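Local coordinates for protein exotoxin 3 (Staphylococcus aureus, PDB 2Z8L) that binds the sialylated glycan sialyl Lewis X through its beta-grasp domain, as a superantigen-like toxin of the staphylococcal/streptococcal family, at residues A[161-167]-A[204-208]. Coordinates in Å, arbitrary orientation, origin at the centre of the assembly. Residue numbers count along the deposited sequence, not the author numbering.
Unlike the reference sequence in segment 161-167: Asp165 (reference Ala).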
loop_
_atom_site.group_PDB
_atom_site.type_symbol
_atom_site.label_atom_id
_atom_site.label_comp_id
_atom_site.label_asym_id
_atom_site.label_seq_id
_atom_site.Cartn_x
_atom_site.Cartn_y
_atom_site.Cartn_z
ATOM N N LYS A 161 13.782 -16.784 4.852
ATOM C CA LYS A 161 14.022 -17.059 6.241
ATOM C C LYS A 161 12.863 -16.457 7.006
ATOM O O LYS A 161 12.216 -15.540 6.508
ATOM C CB LYS A 161 15.336 -16.410 6.690
ATOM C CG LYS A 161 16.571 -17.055 6.088
ATOM C CD LYS A 161 17.842 -16.567 6.773
ATOM C CE LYS A 161 19.115 -17.186 6.158
ATOM N NZ LYS A 161 19.118 -18.649 6.131
ATOM N N PHE A 162 12.630 -16.948 8.218
ATOM C CA PHE A 162 11.604 -16.368 9.069
ATOM C C PHE A 162 11.989 -14.930 9.412
ATOM O O PHE A 162 13.143 -14.663 9.755
ATOM C CB PHE A 162 11.386 -17.191 10.330
ATOM C CG PHE A 162 10.506 -18.377 10.088
ATOM C CD1 PHE A 162 9.146 -18.272 10.271
ATOM C CD2 PHE A 162 11.017 -19.526 9.577
ATOM C CE1 PHE A 162 8.314 -19.359 10.000
ATOM C CE2 PHE A 162 10.199 -20.629 9.333
ATOM C CZ PHE A 162 8.861 -20.522 9.527
ATOM N N PRO A 163 11.041 -14.013 9.267
ATOM C CA PRO A 163 11.370 -12.586 9.414
ATOM C C PRO A 163 11.631 -12.039 10.802
ATOM O O PRO A 163 12.247 -10.967 10.933
ATOM C CB PRO A 163 10.121 -11.899 8.839
ATOM C CG PRO A 163 9.022 -12.884 9.036
ATOM C CD PRO A 163 9.649 -14.203 8.812
ATOM N N LYS A 164 11.168 -12.739 11.837
ATOM C CA LYS A 164 11.375 -12.283 13.207
ATOM C C LYS A 164 10.984 -10.816 13.347
ATOM O O LYS A 164 9.873 -10.455 12.957
ATOM C CB LYS A 164 12.793 -12.612 13.657
ATOM C CG LYS A 164 13.042 -14.096 13.671
ATOM C CD LYS A 164 14.451 -14.443 14.075
ATOM C CE LYS A 164 14.577 -15.935 14.283
ATOM N NZ LYS A 164 16.007 -16.412 14.230
ATOM N N ASP A 165 11.882 -9.982 13.854
ATOM C CA ASP A 165 11.644 -8.564 14.159
ATOM C C ASP A 165 11.866 -7.602 12.974
ATOM O O ASP A 165 11.895 -6.349 13.193
ATOM C CB ASP A 165 12.644 -8.157 15.239
ATOM C CG ASP A 165 14.123 -8.379 14.796
ATOM O OD1 ASP A 165 14.482 -9.501 14.346
ATOM O OD2 ASP A 165 14.949 -7.434 14.886
ATOM N N SER A 166 12.050 -8.149 11.772
ATOM C CA SER A 166 12.332 -7.386 10.552
ATOM C C SER A 166 11.253 -6.318 10.366
ATOM O O SER A 166 10.064 -6.583 10.581
ATOM C CB SER A 166 12.354 -8.328 9.302
ATOM O OG SER A 166 13.514 -9.158 9.312
ATOM N N LYS A 167 11.638 -5.150 9.879
ATOM C CA LYS A 167 10.657 -4.067 9.634
ATOM C C LYS A 167 11.090 -3.182 8.463
ATOM O O LYS A 167 12.261 -3.133 8.110
ATOM C CB LYS A 167 10.475 -3.117 10.828
ATOM C CG LYS A 167 10.127 -3.702 12.176
ATOM C CD LYS A 167 10.478 -2.750 13.306
ATOM C CE LYS A 167 10.131 -3.295 14.750
ATOM N NZ LYS A 167 10.246 -4.781 14.869
ATOM N N GLU A 204 13.730 2.633 5.079
ATOM C CA GLU A 204 14.730 1.690 5.594
ATOM C C GLU A 204 14.098 0.333 5.737
ATOM O O GLU A 204 12.898 0.235 5.958
ATOM C CB GLU A 204 15.236 2.192 6.925
ATOM C CG GLU A 204 15.684 3.609 6.936
ATOM C CD GLU A 204 16.084 4.078 8.313
ATOM O OE1 GLU A 204 15.627 3.496 9.345
ATOM O OE2 GLU A 204 16.871 5.064 8.369
ATOM N N ALA A 205 14.849 -0.727 5.499
ATOM C CA ALA A 205 14.368 -2.070 5.758
ATOM C C ALA A 205 15.523 -2.835 6.359
ATOM O O ALA A 205 16.678 -2.648 5.973
ATOM C CB ALA A 205 13.947 -2.747 4.540
ATOM N N ASN A 206 15.212 -3.610 7.387
ATOM C CA ASN A 206 16.187 -4.542 7.988
ATOM C C ASN A 206 15.609 -5.938 7.728
ATOM O O ASN A 206 14.442 -6.188 8.116
ATOM C CB ASN A 206 16.393 -4.218 9.487
ATOM C CG ASN A 206 17.148 -2.878 9.728
ATOM O OD1 ASN A 206 16.662 -1.774 9.431
ATOM N ND2 ASN A 206 18.358 -2.982 10.271
ATOM N N ILE A 207 16.309 -6.768 6.940
ATOM C CA ILE A 207 15.819 -8.058 6.415
ATOM C C ILE A 207 16.745 -9.182 6.933
ATOM O O ILE A 207 17.984 -9.043 6.884
ATOM C CB ILE A 207 16.041 -8.228 4.868
ATOM C CG1 ILE A 207 15.367 -7.238 3.983
ATOM C CG2 ILE A 207 15.661 -9.696 4.384
ATOM C CD1 ILE A 207 15.531 -7.686 2.561
ATOM N N ARG A 208 16.159 -10.308 7.357
ATOM C CA ARG A 208 16.938 -11.463 7.860
ATOM C C ARG A 208 17.620 -12.198 6.708
ATOM O O ARG A 208 18.499 -13.059 6.891
ATOM C CB ARG A 208 16.038 -12.432 8.648
ATOM C CG ARG A 208 15.556 -11.928 10.005
ATOM C CD ARG A 208 16.422 -12.476 11.129
ATOM N NE ARG A 208 16.062 -11.970 12.465
ATOM C CZ ARG A 208 16.880 -11.985 13.527
ATOM N NH1 ARG A 208 18.130 -12.456 13.436
ATOM N NH2 ARG A 208 16.456 -11.509 14.697
ATOM O OXT ARG A 208 17.327 -11.944 5.533
HETATM O O HOH W 1 15.109 -13.757 4.364
HETATM O O HOH W 2 13.358 -10.492 7.050
HETATM O O HOH W 3 14.010 -0.627 9.315
#
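Start at the C-terminus: Arg208, the last residue of the chain, lays its side chain along the loop 161-167. Arg208 CG rests 3.7 Å from Phe162 O and 3.6 Å from Pro163 O, and with chi2 near -98°, between the usual wells, the extended remainder carries the guanidinium to Asp165. There NH2 of Arg208 forms a salt bridge with OD1 of Asp165 (2.8 Å); the p rotamer of Asp165 brings its carboxylate nearer. Lys164, m at chi1 and then fully extended, lays its aliphatic CD over one guanidinium face, 3.4 Å from Arg208 NE.

The loop holds its own shape. A type II' turn runs from Pro163 to Ser166, with Lys164 at positive phi; Pro163 O accepts both Ser166 N (2.9 Å) and Ser166 OG (2.7 Å). Water 2 links Ser166 OG (2.6 Å) to Arg208 N (2.8 Å). The side chain of Lys167 curls back, its NZ donating to Asp165 O (2.8 Å), while Asn206 N donates to Lys167 O (3.1 Å). Water 3 joins Lys167 O (3.3 Å) to Asn206 OD1 (2.9 Å).

The side chain of Ile207 points away from the loop, against Phe156 and Ile117 of strand 114-121, the neighbour along the other edge of strand 200-207. The contact is thus where strand 167-172 begins, antiparallel to the C-terminal end of strand 200-207, the central strand of the mixed five-stranded sheet that characterises the C-terminal beta-grasp domain of this toxin family.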